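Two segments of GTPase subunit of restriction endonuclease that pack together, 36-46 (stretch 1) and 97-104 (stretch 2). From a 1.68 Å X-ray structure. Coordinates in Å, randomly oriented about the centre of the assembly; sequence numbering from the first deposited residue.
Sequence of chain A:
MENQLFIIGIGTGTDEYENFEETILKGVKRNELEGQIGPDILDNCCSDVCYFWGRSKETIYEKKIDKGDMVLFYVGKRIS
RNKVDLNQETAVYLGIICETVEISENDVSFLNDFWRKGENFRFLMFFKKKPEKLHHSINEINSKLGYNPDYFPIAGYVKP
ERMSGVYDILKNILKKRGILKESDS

Stretch 1 36-46: QIGPDILDNCC
Stretch 2, residues 97-104: ICETVEIS

A short helix, residues 39-45, lies against an extended strand that runs through Glu102, and the two run nearly antiparallel: their N-to-C directions make an angle of 156°, with a closest axis approach of 9.9 Å. The register follows from that direction. The CA atoms of Cys45 and Cys98 lie 5.9 Å apart at one end, while the CA atoms of Ile37 and Val101 lie 8.4 Å apart toward the other. Gly38, at phi/psi -60/146, is the N-cap; its O accepts from Leu42 N at 3.2 Å, and Pro39, whose ring nitrogen has no hydrogen to donate, fits the first turn, where no backbone partner is needed. The helix continues with Asp43 N to Pro39 O at 2.8 Å and Asn44 N to Asp40 O at 3.0 Å. No direct hydrogen bond crosses between the stretches, so the contact rests on a disulfide, apolar packing and one water.

Stretch 2 begins with Ile97 (-79/124; chi1 m, chi2 t), whose CA-to-CB bond points away from the helix. The chain turns a corner at Cys98 (-82/-41), which directs its CB toward stretch 1. Its chi1 is t, that of Cys45 is m, and the SG atoms of Cys45 and Cys98 join in a disulfide of 2.0 Å with chi3 -85°, near the right angle that a disulfide prefers. This covalent link ties the last residue of the helix to the corner. Asn44 O also approaches Cys98 SG, at 3.6 Å.

Glu99 (-157/155) points its CB toward the helix and serves it with both the aliphatic and the charged parts of its side chain. Glu99 CG lies 3.7 Å from Ile41 CD1, and Glu99 CB lies 3.6 Å from Cys45 SG. With chi1 at -102°, between wells, chi2 m and chi3 10°, the carboxylate is placed so that Glu99 OE1 accepts from Thr100 N at 2.9 Å. Glu99 OE2 accepts from a water O at 3.0 Å, and the same water O accepts from Asn44 ND2 at 2.9 Å, bridging two polar side chains.

Alternation in the strand then turns Thr100 (-122/146; chi1 p) away; beta-branched like Val101, it is at home in an extended backbone. Val101 (-139/121; chi1 t) faces the helix again, and its beta-branched side chain suits an extended backbone. Val101 CG2 lies 4.1 Å from Ile41 CD1 and Val101 CG1 4.5 Å from Ile37 CD1, so the valine touches two isoleucines through different methyls. Both isoleucines are m at chi1 and chi2; their CA-to-CB bonds point sideways, but their ends come nearer to the strand.

Glu102 (-89/117), exposed and extended with chi1 and chi2 both t, is out of reach; not packed on stretch 1, its charged end can stay solvated. Ile103 (-85/132; m, m) points toward stretch 1, and Ile103 CD1 meets Ile37 CD1 at 4.0 Å, a buried contact between two apolar ends. Ser104 (-65/147; chi1 100°) lies beyond the contact.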

# COMPACT_ATOMS: atom_id res chain seq x y z
N GLN A 36 -13.96 16.00 -3.84
CA GLN A 36 -13.54 15.00 -4.80
C GLN A 36 -13.85 13.58 -4.36
O GLN A 36 -14.25 12.75 -5.19
CB GLN A 36 -12.04 15.12 -5.06
CG GLN A 36 -11.63 16.46 -5.64
CD GLN A 36 -12.12 16.65 -7.06
OE1 GLN A 36 -12.26 15.70 -7.83
NE2 GLN A 36 -12.38 17.89 -7.41
N ILE A 37 -13.60 13.27 -3.09
CA ILE A 37 -13.93 11.98 -2.50
C ILE A 37 -15.22 12.17 -1.71
O ILE A 37 -15.37 13.15 -0.99
CB ILE A 37 -12.79 11.48 -1.59
CG1 ILE A 37 -11.49 11.32 -2.37
CG2 ILE A 37 -13.21 10.22 -0.89
CD1 ILE A 37 -11.53 10.23 -3.45
N GLY A 38 -16.17 11.25 -1.87
CA GLY A 38 -17.45 11.37 -1.22
C GLY A 38 -17.36 11.42 0.29
O GLY A 38 -16.53 10.75 0.90
N PRO A 39 -18.25 12.19 0.93
CA PRO A 39 -18.16 12.34 2.39
C PRO A 39 -18.37 11.03 3.13
O PRO A 39 -17.87 10.85 4.24
CB PRO A 39 -19.27 13.37 2.70
CG PRO A 39 -20.21 13.24 1.54
CD PRO A 39 -19.35 12.99 0.35
N ASP A 40 -19.07 10.08 2.53
CA ASP A 40 -19.22 8.78 3.17
C ASP A 40 -17.86 8.11 3.38
O ASP A 40 -17.57 7.54 4.43
CB ASP A 40 -20.12 7.90 2.30
CG ASP A 40 -19.50 7.71 0.90
OD1 ASP A 40 -19.07 8.72 0.34
OD2 ASP A 40 -19.25 6.57 0.55
N ILE A 41 -17.04 8.12 2.32
CA ILE A 41 -15.71 7.54 2.40
C ILE A 41 -14.89 8.27 3.44
O ILE A 41 -14.25 7.65 4.30
CB ILE A 41 -15.03 7.59 1.02
CG1 ILE A 41 -15.87 6.83 -0.02
CG2 ILE A 41 -13.64 7.07 1.15
CD1 ILE A 41 -15.99 5.37 0.22
N LEU A 42 -14.88 9.61 3.37
CA LEU A 42 -14.07 10.39 4.30
C LEU A 42 -14.52 10.18 5.75
O LEU A 42 -13.69 10.06 6.66
CB LEU A 42 -14.15 11.86 3.91
CG LEU A 42 -13.65 12.20 2.51
CD1 LEU A 42 -13.86 13.68 2.23
CD2 LEU A 42 -12.19 11.81 2.40
N ASP A 43 -15.83 10.13 5.98
CA ASP A 43 -16.35 9.92 7.32
C ASP A 43 -15.94 8.55 7.86
O ASP A 43 -15.57 8.40 9.04
CB ASP A 43 -17.88 10.04 7.30
CG ASP A 43 -18.39 11.50 7.21
OD1 ASP A 43 -17.61 12.47 7.40
OD2 ASP A 43 -19.61 11.67 6.97
N ASN A 44 -16.08 7.52 7.04
CA ASN A 44 -15.81 6.17 7.51
C ASN A 44 -14.32 5.88 7.67
O ASN A 44 -13.95 5.02 8.47
CB ASN A 44 -16.43 5.16 6.53
CG ASN A 44 -17.93 5.03 6.72
OD1 ASN A 44 -18.53 5.69 7.58
ND2 ASN A 44 -18.55 4.21 5.88
N CYS A 45 -13.45 6.58 6.92
CA CYS A 45 -12.07 6.16 6.79
C CYS A 45 -10.97 7.18 7.09
O CYS A 45 -9.79 6.80 7.05
CB CYS A 45 -11.83 5.62 5.38
SG CYS A 45 -12.73 4.06 5.07
N CYS A 46 -11.28 8.44 7.34
CA CYS A 46 -10.25 9.39 7.76
C CYS A 46 -10.45 9.65 9.24
O CYS A 46 -11.41 10.32 9.63
CB CYS A 46 -10.33 10.69 6.95
SG CYS A 46 -10.01 10.41 5.23
N ILE A 97 -6.94 -2.18 4.65
CA ILE A 97 -7.70 -1.27 3.78
C ILE A 97 -9.07 -1.00 4.39
O ILE A 97 -9.84 -1.93 4.70
CB ILE A 97 -7.83 -1.83 2.36
CG1 ILE A 97 -6.43 -2.00 1.71
CG2 ILE A 97 -8.70 -0.90 1.52
CD1 ILE A 97 -6.45 -2.59 0.31
N CYS A 98 -9.37 0.27 4.58
CA CYS A 98 -10.68 0.69 5.07
C CYS A 98 -11.72 0.75 3.95
O CYS A 98 -12.89 0.40 4.15
CB CYS A 98 -10.53 2.06 5.73
SG CYS A 98 -12.02 2.74 6.46
N GLU A 99 -11.31 1.25 2.79
CA GLU A 99 -12.21 1.43 1.65
C GLU A 99 -11.39 1.46 0.38
O GLU A 99 -10.21 1.81 0.39
CB GLU A 99 -12.99 2.75 1.72
CG GLU A 99 -14.43 2.62 2.18
CD GLU A 99 -15.28 1.82 1.21
OE1 GLU A 99 -14.74 1.19 0.27
OE2 GLU A 99 -16.50 1.77 1.41
N THR A 100 -12.03 1.11 -0.71
CA THR A 100 -11.44 1.27 -2.04
C THR A 100 -12.37 2.15 -2.85
O THR A 100 -13.59 2.12 -2.68
CB THR A 100 -11.22 -0.06 -2.77
OG1 THR A 100 -12.48 -0.70 -2.99
CG2 THR A 100 -10.32 -0.98 -1.97
N VAL A 101 -11.77 2.97 -3.71
CA VAL A 101 -12.50 3.93 -4.52
C VAL A 101 -11.87 3.88 -5.90
O VAL A 101 -10.67 4.14 -6.03
CB VAL A 101 -12.42 5.35 -3.95
CG1 VAL A 101 -13.13 6.32 -4.89
CG2 VAL A 101 -12.99 5.40 -2.53
N GLU A 102 -12.64 3.55 -6.92
CA GLU A 102 -12.19 3.69 -8.29
C GLU A 102 -12.55 5.09 -8.78
O GLU A 102 -13.73 5.46 -8.86
CB GLU A 102 -12.82 2.62 -9.19
CG GLU A 102 -12.45 2.80 -10.66
CD GLU A 102 -13.20 1.84 -11.60
OE1 GLU A 102 -13.04 1.98 -12.84
OE2 GLU A 102 -14.01 1.03 -11.10
N ILE A 103 -11.53 5.88 -9.12
CA ILE A 103 -11.75 7.18 -9.74
C ILE A 103 -11.90 6.97 -11.24
O ILE A 103 -11.09 6.29 -11.87
CB ILE A 103 -10.60 8.15 -9.45
CG1 ILE A 103 -10.41 8.32 -7.93
CG2 ILE A 103 -10.86 9.50 -10.11
CD1 ILE A 103 -11.60 8.88 -7.22
N SER A 104 -12.94 7.56 -11.83
CA SER A 104 -13.14 7.41 -13.26
C SER A 104 -11.99 8.06 -14.03
O SER A 104 -11.44 9.09 -13.63
CB SER A 104 -14.46 8.04 -13.66
OG SER A 104 -14.24 9.33 -14.21
O HOH W 1 -17.01 2.40 4.28